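Local coordinates for GTPase-activating protein GYP1 (Saccharomyces cerevisiae, PDB 1FKM) that accelerates GTP hydrolysis by Ypt/Rab-type GTPases, chiefly Ypt1 and Ypt7, by supplying a catalytic arginine and glutamine in trans from its TBC-family GAP domain, at residues F234-C239 and T353-P358; V250-D255 and D367-L372; I337-Q342 and P358-W363. All coordinates share one frame; numbering follows the deposited sequence. Where two conformers were deposited one is given.

Contact 1 of 3, residues F234-C239 and T353-P358; sequences FRWMNC and TFLQNP
The carbonyl oxygen of Gln-356 is held by the guanidinium of Arg-235, with NH2 and O 2.7 Å apart and an N-H...O angle of 164°. The acceptor lies almost in the guanidinium plane, whereas the donor stands above the plane of the carbonyl. Arg-235 was modelled in two conformers, and this bond belongs to the one described here. Its chain is anti as far as CD and then turns at chi3 (68°), which sets NE; that nitrogen forms a salt bridge with Glu-244, so one flat group serves two acceptors.

One residue on from Arg-235 and one back from Gln-356, the Trp-236 indole presents its edge to the Leu-355 carbonyl: NE1 makes a weak hydrogen bond of 3.3 Å to the Leu-355 O. CZ2 of Trp-236 also lies 4.0 Å from CD2 of Leu-355, the two side chains crossing at a slant.

In the all-helical Rab-GAP (TBC) fold, these side chains of helix 230-238 thus bind carbonyls at the C-terminal end of helix 348-355. Farther along helix 230-238, the ND2 of Asn-238 bonds to the backbone oxygen of Gln-131, the glutamine finger, whose side chain lies about 9 Å from that of Arg-235.

The receiving end is braced by Asn-357, whose ND2 donates to the Thr-353 O (2.9 Å) in the carbonyl plane, on a lone pair. Phe-335 and Phe-232 meet the Trp-236 rings edge-to-face.

Contact 2 of 3, residues V250-D255 and D367-L372; sequences VIRMWD and DIEMLL
Met-253, a selenomethionine in the crystal, meets Ile-368 through carbon alone: its CG lies 3.6 Å from the CG2 branch of Ile-368, and the two side chains cross at about a right angle. With CG2 anti to the backbone N and CG1 beside it, the two branches of Ile-368 diverge: CG2 meets Met-253, while CD1, on CG1, comes within 4.3 Å of the Arg-252 CG. Ile-368 was deposited in two conformers, of which one is described.

One helical turn further along, Leu-372 takes up the neighbouring position. Its CD1 methyl approaches the backbone of the opposite helix, 4.3 Å from the Met-253 CA, and also lies 4.0 Å from NH1 of Arg-252. The arginine therefore offers apolar atoms near its root to Ile-368 and its guanidinium to Leu-372. A turn at chi2 (61°), which places CD, bends the chain. The other terminal nitrogen, NH2, passes 4.2 Å from the CG of Glu-369, but the carboxylate there is no direct partner, since NH2 and OE2 of Glu-369 are 5.8 Å apart.

What fixes the guanidinium lies in the next shell. NE forms a salt bridge with Glu-365, at the start of the partner helix, and NH1 bonds to Thr-256 on its own helix. The bridge to Glu-365 probably balances the positive charge of this buried arginine, and the nearby Glu-369 probably adds a weaker, longer-range attraction. Leu-372 also packs on Thr-256 and Tyr-257, Ile-368 on Thr-249, and Met-253 on Phe-245.

The short helical segments pass 10.3 Å apart at a crossing angle of -38°, running broadly in the same direction. Apolar side chains spaced one turn apart, with the arginine packed among them, make this a buried helix-helix interface of the all-helical TBC domain.

Contact 3 of 3, residues I337-Q342 and P358-W363; sequences IKWSDQ and PPTKDW
Pro-359 and the indole of Trp-339 reach toward each other tip to tip and make a CH-pi contact. CD of the proline stands over one face of the six-membered ring, 4.3 Å from its centroid and 20° off the normal, while CG comes to 3.6 Å from CH2 of Trp-339. On the opposite face of the same indole lies CD of the adjacent Lys-338, so the ring is sandwiched between a proline and a lysine methylene, both displaced toward its rim.

Purely aliphatic and aromatic packing extends the contact to Trp-363. Lys-338 and Trp-363 slide past each other in opposite directions, with CE of the lysine 3.7 Å from CZ2 of the indole. That stem is anti through chi3, which puts CE out beside the ring; the turn comes at chi4 (59°) and moves NZ alone. The two tryptophans also pass in opposite directions, their CZ2 atoms 4.2 Å apart. The CG2 methyl of Thr-360 covers one face of Trp-363 near its rim and touches the edge of Trp-339 more loosely.

Backbone turns present these groups. Pro-359 is the centre of an inverse gamma turn, closed by a weak bond from Thr-360 N to Pro-358 O, and a type I turn follows from Thr-360 to Trp-363. OG1 of Thr-360 bonds to the Glu-244 backbone oxygen, while Phe-335 and Phe-354 meet Trp-339 edge-to-face.

With no polar bond between the two segments, their cohesion probably rests on dispersion and the CH-pi contact, and so on how well the side chains fit together.

How the contacts relate
From the N terminus, the chain first supplies 234-239 and then, one helix later, 250-255. After a long region that includes the unmodelled 263-322 it reaches 337-342. The partners then arrive in quick succession: 353-358 closes contact 1, 358-363 closes contact 3 and 367-372 closes contact 2. Contact 1 therefore crosses both others, while contact 3 nests within the loop closed by contact 2. Pro-358 belongs to contacts 1 and 3, which also touch through Phe-354 and Trp-339; Trp-363 reaches Leu-371 of contact 2. Together they tie helices 230-238 and 247-261 to the C-terminal helices 324-338, 348-355 and 365-382 and their connecting loop.

Contact 1 of 3, residues F234-C239 and T353-P358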
loop_
_atom_site.group_PDB
_atom_site.type_symbol
_atom_site.label_atom_id
_atom_site.label_comp_id
_atom_site.label_asym_id
_atom_site.label_seq_id
_atom_site.Cartn_x
_atom_site.Cartn_y
_atom_site.Cartn_z
ATOM N N PHE A 234 -7.676 -7.335 -12.378
ATOM C CA PHE A 234 -7.184 -5.990 -12.642
ATOM C C PHE A 234 -7.188 -5.199 -11.336
ATOM O O PHE A 234 -6.214 -4.528 -11.003
ATOM C CB PHE A 234 -8.037 -5.244 -13.666
ATOM C CG PHE A 234 -7.560 -3.840 -13.907
ATOM C CD1 PHE A 234 -6.456 -3.601 -14.716
ATOM C CD2 PHE A 234 -8.154 -2.766 -13.254
ATOM C CE1 PHE A 234 -5.943 -2.311 -14.865
ATOM C CE2 PHE A 234 -7.649 -1.471 -13.396
ATOM C CZ PHE A 234 -6.542 -1.247 -14.202
ATOM N N ARG A 235 -8.285 -5.286 -10.592
ATOM C CA ARG A 235 -8.388 -4.558 -9.336
ATOM C C ARG A 235 -7.370 -5.079 -8.324
ATOM O O ARG A 235 -6.790 -4.302 -7.565
ATOM C CB ARG A 235 -9.806 -4.670 -8.770
ATOM C CG ARG A 235 -10.118 -3.646 -7.685
ATOM C CD ARG A 235 -11.554 -3.774 -7.189
ATOM N NE ARG A 235 -11.780 -5.019 -6.458
ATOM C CZ ARG A 235 -12.956 -5.394 -5.966
ATOM N NH1 ARG A 235 -14.020 -4.624 -6.127
ATOM N NH2 ARG A 235 -13.066 -6.537 -5.304
ATOM N N TRP A 236 -7.153 -6.392 -8.312
ATOM C CA TRP A 236 -6.183 -6.994 -7.396
ATOM C C TRP A 236 -4.806 -6.379 -7.645
ATOM O O TRP A 236 -4.080 -6.038 -6.713
ATOM C CB TRP A 236 -6.080 -8.504 -7.621
ATOM C CG TRP A 236 -7.279 -9.310 -7.186
ATOM C CD1 TRP A 236 -8.511 -8.844 -6.833
ATOM C CD2 TRP A 236 -7.339 -10.736 -7.082
ATOM N NE1 TRP A 236 -9.341 -9.900 -6.512
ATOM C CE2 TRP A 236 -8.642 -11.071 -6.659
ATOM C CE3 TRP A 236 -6.412 -11.764 -7.307
ATOM C CZ2 TRP A 236 -9.046 -12.395 -6.457
ATOM C CZ3 TRP A 236 -6.812 -13.079 -7.106
ATOM C CH2 TRP A 236 -8.118 -13.382 -6.687
HETATM N N MSE A 237 -4.451 -6.252 -8.918
HETATM C CA MSE A 237 -3.156 -5.696 -9.289
HETATM C C MSE A 237 -3.084 -4.178 -9.134
HETATM O O MSE A 237 -2.132 -3.653 -8.560
HETATM C CB MSE A 237 -2.821 -6.073 -10.732
HETATM C CG MSE A 237 -1.665 -7.034 -10.850
HETATM SE SE MSE A 237 -1.895 -8.613 -9.769
HETATM C CE MSE A 237 -2.552 -9.821 -11.123
ATOM N N ASN A 238 -4.102 -3.489 -9.640
ATOM C CA ASN A 238 -4.156 -2.033 -9.607
ATOM C C ASN A 238 -4.097 -1.430 -8.202
ATOM O O ASN A 238 -3.462 -0.396 -7.998
ATOM C CB ASN A 238 -5.421 -1.550 -10.330
ATOM C CG ASN A 238 -5.357 -0.079 -10.705
ATOM O OD1 ASN A 238 -4.380 0.375 -11.303
ATOM N ND2 ASN A 238 -6.402 0.669 -10.371
ATOM N N CYS A 239 -4.745 -2.079 -7.236
ATOM C CA CYS A 239 -4.762 -1.569 -5.863
ATOM C C CYS A 239 -4.003 -2.469 -4.886
ATOM O O CYS A 239 -4.188 -2.370 -3.677
ATOM C CB CYS A 239 -6.215 -1.416 -5.391
ATOM S SG CYS A 239 -7.299 -0.571 -6.570
ATOM N N THR A 353 -18.641 -12.330 -8.973
ATOM C CA THR A 353 -19.192 -11.782 -7.743
ATOM C C THR A 353 -18.322 -12.190 -6.552
ATOM O O THR A 353 -17.978 -11.361 -5.710
ATOM C CB THR A 353 -20.632 -12.293 -7.504
ATOM O OG1 THR A 353 -21.486 -11.815 -8.548
ATOM C CG2 THR A 353 -21.162 -11.808 -6.160
ATOM N N PHE A 354 -17.964 -13.470 -6.499
ATOM C CA PHE A 354 -17.145 -14.011 -5.413
ATOM C C PHE A 354 -15.739 -13.412 -5.330
ATOM O O PHE A 354 -15.298 -13.003 -4.258
ATOM C CB PHE A 354 -17.026 -15.532 -5.553
ATOM C CG PHE A 354 -16.263 -16.189 -4.432
ATOM C CD1 PHE A 354 -16.903 -16.541 -3.249
ATOM C CD2 PHE A 354 -14.901 -16.441 -4.554
ATOM C CE1 PHE A 354 -16.196 -17.138 -2.203
ATOM C CE2 PHE A 354 -14.185 -17.038 -3.513
ATOM C CZ PHE A 354 -14.835 -17.387 -2.336
ATOM N N LEU A 355 -15.034 -13.369 -6.456
ATOM C CA LEU A 355 -13.675 -12.843 -6.471
ATOM C C LEU A 355 -13.568 -11.332 -6.295
ATOM O O LEU A 355 -12.484 -10.819 -6.013
ATOM C CB LEU A 355 -12.960 -13.281 -7.750
ATOM C CG LEU A 355 -12.764 -14.799 -7.811
ATOM C CD1 LEU A 355 -12.170 -15.198 -9.150
ATOM C CD2 LEU A 355 -11.868 -15.246 -6.652
ATOM N N GLN A 356 -14.678 -10.618 -6.470
ATOM C CA GLN A 356 -14.677 -9.171 -6.278
ATOM C C GLN A 356 -15.217 -8.879 -4.882
ATOM O O GLN A 356 -15.305 -7.727 -4.465
ATOM C CB GLN A 356 -15.550 -8.472 -7.328
ATOM C CG GLN A 356 -15.115 -8.722 -8.767
ATOM C CD GLN A 356 -15.954 -7.953 -9.774
ATOM O OE1 GLN A 356 -17.169 -7.837 -9.622
ATOM N NE2 GLN A 356 -15.310 -7.437 -10.813
ATOM N N ASN A 357 -15.580 -9.937 -4.162
ATOM C CA ASN A 357 -16.101 -9.808 -2.805
ATOM C C ASN A 357 -15.712 -11.030 -1.970
ATOM O O ASN A 357 -16.570 -11.689 -1.385
ATOM C CB ASN A 357 -17.625 -9.670 -2.841
ATOM C CG ASN A 357 -18.081 -8.451 -3.617
ATOM O OD1 ASN A 357 -17.846 -7.316 -3.203
ATOM N ND2 ASN A 357 -18.732 -8.682 -4.753
ATOM N N PRO A 358 -14.405 -11.343 -1.904
ATOM C CA PRO A 358 -13.893 -12.489 -1.144
ATOM C C PRO A 358 -14.271 -12.414 0.334
ATOM O O PRO A 358 -14.309 -11.333 0.913
ATOM C CB PRO A 358 -12.380 -12.389 -1.337
ATOM C CG PRO A 358 -12.232 -11.628 -2.611
ATOM C CD PRO A 358 -13.295 -10.580 -2.497
#

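Contact 2 of 3, residues V250-D255 and D367-L372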
loop_
_atom_site.group_PDB
_atom_site.type_symbol
_atom_site.label_atom_id
_atom_site.label_comp_id
_atom_site.label_asym_id
_atom_site.label_seq_id
_atom_site.Cartn_x
_atom_site.Cartn_y
_atom_site.Cartn_z
ATOM N N VAL A 250 -4.650 -5.136 5.440
ATOM C CA VAL A 250 -3.782 -4.512 4.442
ATOM C C VAL A 250 -2.513 -3.977 5.116
ATOM O O VAL A 250 -1.404 -4.201 4.634
ATOM C CB VAL A 250 -4.512 -3.352 3.718
ATOM C CG1 VAL A 250 -3.531 -2.567 2.854
ATOM C CG2 VAL A 250 -5.641 -3.912 2.847
ATOM N N ILE A 251 -2.682 -3.280 6.239
ATOM C CA ILE A 251 -1.545 -2.731 6.974
ATOM C C ILE A 251 -0.553 -3.827 7.355
ATOM O O ILE A 251 0.655 -3.686 7.152
ATOM C CB ILE A 251 -2.011 -1.990 8.258
ATOM C CG1 ILE A 251 -2.931 -0.823 7.884
ATOM C CG2 ILE A 251 -0.809 -1.483 9.042
ATOM C CD1 ILE A 251 -2.308 0.161 6.930
ATOM N N ARG A 252 -1.065 -4.924 7.901
ATOM C CA ARG A 252 -0.211 -6.038 8.296
ATOM C C ARG A 252 0.509 -6.630 7.090
ATOM O O ARG A 252 1.691 -6.961 7.165
ATOM C CB ARG A 252 -1.037 -7.117 9.000
ATOM C CG ARG A 252 -0.273 -8.409 9.257
ATOM C CD ARG A 252 0.942 -8.217 10.160
ATOM N NE ARG A 252 1.659 -9.483 10.301
ATOM C CZ ARG A 252 2.488 -9.978 9.389
ATOM N NH1 ARG A 252 2.727 -9.305 8.268
ATOM N NH2 ARG A 252 3.046 -11.165 9.576
HETATM N N MSE A 253 -0.201 -6.765 5.980
HETATM C CA MSE A 253 0.397 -7.295 4.753
HETATM C C MSE A 253 1.566 -6.430 4.308
HETATM O O MSE A 253 2.603 -6.939 3.862
HETATM C CB MSE A 253 -0.621 -7.310 3.614
HETATM C CG MSE A 253 -1.746 -8.294 3.763
HETATM SE SE MSE A 253 -2.951 -8.124 2.261
HETATM C CE MSE A 253 -1.707 -8.559 0.846
ATOM N N TRP A 254 1.388 -5.116 4.400
ATOM C CA TRP A 254 2.450 -4.201 3.987
ATOM C C TRP A 254 3.736 -4.322 4.802
ATOM O O TRP A 254 4.811 -4.007 4.292
ATOM C CB TRP A 254 1.925 -2.759 3.964
ATOM C CG TRP A 254 1.112 -2.490 2.716
ATOM C CD1 TRP A 254 0.295 -3.376 2.066
ATOM C CD2 TRP A 254 1.030 -1.261 1.979
ATOM N NE1 TRP A 254 -0.286 -2.778 0.974
ATOM C CE2 TRP A 254 0.145 -1.480 0.898
ATOM C CE3 TRP A 254 1.617 0.003 2.128
ATOM C CZ2 TRP A 254 -0.166 -0.479 -0.033
ATOM C CZ3 TRP A 254 1.306 0.999 1.200
ATOM C CH2 TRP A 254 0.423 0.747 0.135
ATOM N N ASP A 255 3.647 -4.779 6.050
ATOM C CA ASP A 255 4.863 -4.964 6.854
ATOM C C ASP A 255 5.738 -5.947 6.077
ATOM O O ASP A 255 6.956 -5.771 5.950
ATOM C CB ASP A 255 4.584 -5.618 8.218
ATOM C CG ASP A 255 3.767 -4.754 9.158
ATOM O OD1 ASP A 255 3.689 -3.523 8.976
ATOM O OD2 ASP A 255 3.208 -5.336 10.118
ATOM N N ASP A 367 -4.369 -16.037 9.366
ATOM C CA ASP A 367 -4.789 -16.189 7.976
ATOM C C ASP A 367 -3.871 -15.440 7.008
ATOM O O ASP A 367 -3.479 -15.977 5.970
ATOM C CB ASP A 367 -6.222 -15.670 7.812
ATOM C CG ASP A 367 -7.217 -16.393 8.710
ATOM O OD1 ASP A 367 -7.094 -17.625 8.876
ATOM O OD2 ASP A 367 -8.129 -15.727 9.244
ATOM N N ILE A 368 -3.531 -14.206 7.366
ATOM C CA ILE A 368 -2.674 -13.357 6.541
ATOM C C ILE A 368 -1.248 -13.896 6.493
ATOM O O ILE A 368 -0.618 -13.936 5.435
ATOM C CB ILE A 368 -2.614 -11.925 7.108
ATOM C CG1 ILE A 368 -4.022 -11.434 7.432
ATOM C CG2 ILE A 368 -1.949 -10.995 6.109
ATOM C CD1 ILE A 368 -4.043 -10.188 8.279
ATOM N N GLU A 369 -0.753 -14.311 7.652
ATOM C CA GLU A 369 0.610 -14.828 7.777
ATOM C C GLU A 369 0.757 -16.106 6.949
ATOM O O GLU A 369 1.805 -16.352 6.344
ATOM C CB GLU A 369 0.916 -15.099 9.256
ATOM C CG GLU A 369 2.377 -15.360 9.594
ATOM C CD GLU A 369 2.864 -16.715 9.118
ATOM O OE1 GLU A 369 2.085 -17.688 9.199
ATOM O OE2 GLU A 369 4.029 -16.813 8.680
HETATM N N MSE A 370 -0.303 -16.909 6.907
HETATM C CA MSE A 370 -0.283 -18.158 6.144
HETATM C C MSE A 370 -0.190 -17.883 4.643
HETATM O O MSE A 370 0.567 -18.540 3.924
HETATM C CB MSE A 370 -1.546 -18.976 6.435
HETATM C CG MSE A 370 -1.555 -20.362 5.805
HETATM SE SE MSE A 370 -3.122 -21.400 6.300
HETATM C CE MSE A 370 -2.957 -21.245 8.224
ATOM N N LEU A 371 -0.970 -16.913 4.175
ATOM C CA LEU A 371 -0.977 -16.544 2.760
ATOM C C LEU A 371 0.397 -16.036 2.315
ATOM O O LEU A 371 0.942 -16.472 1.298
ATOM C CB LEU A 371 -2.030 -15.456 2.508
ATOM C CG LEU A 371 -2.091 -14.835 1.107
ATOM C CD1 LEU A 371 -2.460 -15.893 0.082
ATOM C CD2 LEU A 371 -3.119 -13.717 1.091
ATOM N N LEU A 372 0.956 -15.118 3.090
ATOM C CA LEU A 372 2.254 -14.544 2.771
ATOM C C LEU A 372 3.357 -15.601 2.770
ATOM O O LEU A 372 4.193 -15.628 1.871
ATOM C CB LEU A 372 2.587 -13.433 3.773
ATOM C CG LEU A 372 1.666 -12.207 3.706
ATOM C CD1 LEU A 372 1.886 -11.323 4.935
ATOM C CD2 LEU A 372 1.933 -11.430 2.410
#

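Contact 3 of 3, residues I337-Q342 and P358-W363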
loop_
_atom_site.group_PDB
_atom_site.type_symbol
_atom_site.label_atom_id
_atom_site.label_comp_id
_atom_site.label_asym_id
_atom_site.label_seq_id
_atom_site.Cartn_x
_atom_site.Cartn_y
_atom_site.Cartn_z
ATOM N N ILE A 337 -5.856 -19.531 -5.383
ATOM C CA ILE A 337 -5.834 -20.980 -5.208
ATOM C C ILE A 337 -6.523 -21.425 -3.923
ATOM O O ILE A 337 -7.038 -22.540 -3.842
ATOM C CB ILE A 337 -4.381 -21.521 -5.234
ATOM C CG1 ILE A 337 -3.740 -21.220 -6.593
ATOM C CG2 ILE A 337 -4.367 -23.024 -4.982
ATOM C CD1 ILE A 337 -4.500 -21.767 -7.779
ATOM N N LYS A 338 -6.541 -20.554 -2.922
ATOM C CA LYS A 338 -7.185 -20.891 -1.662
ATOM C C LYS A 338 -8.673 -21.168 -1.885
ATOM O O LYS A 338 -9.273 -21.982 -1.179
ATOM C CB LYS A 338 -7.019 -19.748 -0.658
ATOM C CG LYS A 338 -7.690 -20.003 0.681
ATOM C CD LYS A 338 -7.429 -18.870 1.658
ATOM C CE LYS A 338 -8.149 -19.105 2.982
ATOM N NZ LYS A 338 -7.722 -20.374 3.635
ATOM N N TRP A 339 -9.257 -20.492 -2.871
ATOM C CA TRP A 339 -10.676 -20.652 -3.184
ATOM C C TRP A 339 -10.917 -21.660 -4.310
ATOM O O TRP A 339 -12.058 -21.880 -4.717
ATOM C CB TRP A 339 -11.274 -19.305 -3.593
ATOM C CG TRP A 339 -10.898 -18.162 -2.693
ATOM C CD1 TRP A 339 -10.190 -17.046 -3.037
ATOM C CD2 TRP A 339 -11.204 -18.028 -1.300
ATOM N NE1 TRP A 339 -10.032 -16.226 -1.947
ATOM C CE2 TRP A 339 -10.645 -16.804 -0.867
ATOM C CE3 TRP A 339 -11.897 -18.823 -0.377
ATOM C CZ2 TRP A 339 -10.757 -16.355 0.450
ATOM C CZ3 TRP A 339 -12.010 -18.376 0.933
ATOM C CH2 TRP A 339 -11.440 -17.151 1.333
ATOM N N SER A 340 -9.847 -22.273 -4.802
ATOM C CA SER A 340 -9.936 -23.227 -5.908
ATOM C C SER A 340 -11.111 -24.215 -5.868
ATOM O O SER A 340 -11.898 -24.280 -6.811
ATOM C CB SER A 340 -8.625 -24.006 -6.031
ATOM O OG SER A 340 -8.613 -24.781 -7.218
ATOM N N ASP A 341 -11.226 -24.988 -4.793
ATOM C CA ASP A 341 -12.311 -25.963 -4.689
ATOM C C ASP A 341 -13.684 -25.306 -4.820
ATOM O O ASP A 341 -14.562 -25.814 -5.524
ATOM C CB ASP A 341 -12.221 -26.722 -3.362
ATOM C CG ASP A 341 -10.926 -27.496 -3.224
ATOM O OD1 ASP A 341 -10.592 -28.267 -4.148
ATOM O OD2 ASP A 341 -10.241 -27.339 -2.191
ATOM N N GLN A 342 -13.867 -24.179 -4.142
ATOM C CA GLN A 342 -15.136 -23.454 -4.198
ATOM C C GLN A 342 -15.423 -22.916 -5.601
ATOM O O GLN A 342 -16.546 -23.003 -6.087
ATOM C CB GLN A 342 -15.119 -22.287 -3.208
ATOM C CG GLN A 342 -15.196 -22.689 -1.747
ATOM C CD GLN A 342 -15.001 -21.506 -0.812
ATOM O OE1 GLN A 342 -13.875 -21.071 -0.571
ATOM N NE2 GLN A 342 -16.101 -20.971 -0.293
ATOM N N PRO A 358 -14.405 -11.343 -1.904
ATOM C CA PRO A 358 -13.893 -12.489 -1.144
ATOM C C PRO A 358 -14.271 -12.414 0.334
ATOM O O PRO A 358 -14.309 -11.333 0.913
ATOM C CB PRO A 358 -12.380 -12.389 -1.337
ATOM C CG PRO A 358 -12.232 -11.628 -2.611
ATOM C CD PRO A 358 -13.295 -10.580 -2.497
ATOM N N PRO A 359 -14.548 -13.569 0.962
ATOM C CA PRO A 359 -14.923 -13.639 2.379
ATOM C C PRO A 359 -13.702 -13.515 3.291
ATOM O O PRO A 359 -13.309 -14.473 3.956
ATOM C CB PRO A 359 -15.589 -15.005 2.483
ATOM C CG PRO A 359 -14.773 -15.822 1.517
ATOM C CD PRO A 359 -14.641 -14.898 0.327
ATOM N N THR A 360 -13.111 -12.324 3.319
ATOM C CA THR A 360 -11.914 -12.063 4.118
ATOM C C THR A 360 -12.195 -11.121 5.286
ATOM O O THR A 360 -11.274 -10.690 5.983
ATOM C CB THR A 360 -10.832 -11.409 3.254
ATOM O OG1 THR A 360 -11.325 -10.154 2.764
ATOM C CG2 THR A 360 -10.480 -12.305 2.071
ATOM N N LYS A 361 -13.469 -10.806 5.483
ATOM C CA LYS A 361 -13.895 -9.897 6.539
ATOM C C LYS A 361 -13.359 -10.247 7.924
ATOM O O LYS A 361 -12.938 -9.364 8.676
ATOM C CB LYS A 361 -15.423 -9.848 6.577
ATOM C CG LYS A 361 -16.000 -8.830 7.540
ATOM C CD LYS A 361 -17.506 -8.683 7.350
ATOM C CE LYS A 361 -17.854 -8.036 6.007
ATOM N NZ LYS A 361 -17.445 -8.848 4.824
ATOM N N ASP A 362 -13.363 -11.534 8.255
ATOM C CA ASP A 362 -12.898 -11.969 9.564
ATOM C C ASP A 362 -11.506 -12.582 9.585
ATOM O O ASP A 362 -11.152 -13.280 10.532
ATOM C CB ASP A 362 -13.900 -12.957 10.171
ATOM C CG ASP A 362 -15.264 -12.334 10.401
ATOM O OD1 ASP A 362 -15.329 -11.261 11.038
ATOM O OD2 ASP A 362 -16.273 -12.916 9.950
ATOM N N TRP A 363 -10.712 -12.330 8.549
ATOM C CA TRP A 363 -9.359 -12.872 8.512
ATOM C C TRP A 363 -8.550 -12.335 9.686
ATOM O O TRP A 363 -8.685 -11.169 10.070
ATOM C CB TRP A 363 -8.663 -12.508 7.196
ATOM C CG TRP A 363 -8.817 -13.541 6.117
ATOM C CD1 TRP A 363 -9.906 -14.328 5.883
ATOM C CD2 TRP A 363 -7.858 -13.871 5.105
ATOM N NE1 TRP A 363 -9.688 -15.128 4.787
ATOM C CE2 TRP A 363 -8.438 -14.868 4.289
ATOM C CE3 TRP A 363 -6.563 -13.420 4.807
ATOM C CZ2 TRP A 363 -7.771 -15.424 3.193
ATOM C CZ3 TRP A 363 -5.897 -13.973 3.716
ATOM C CH2 TRP A 363 -6.506 -14.967 2.922
#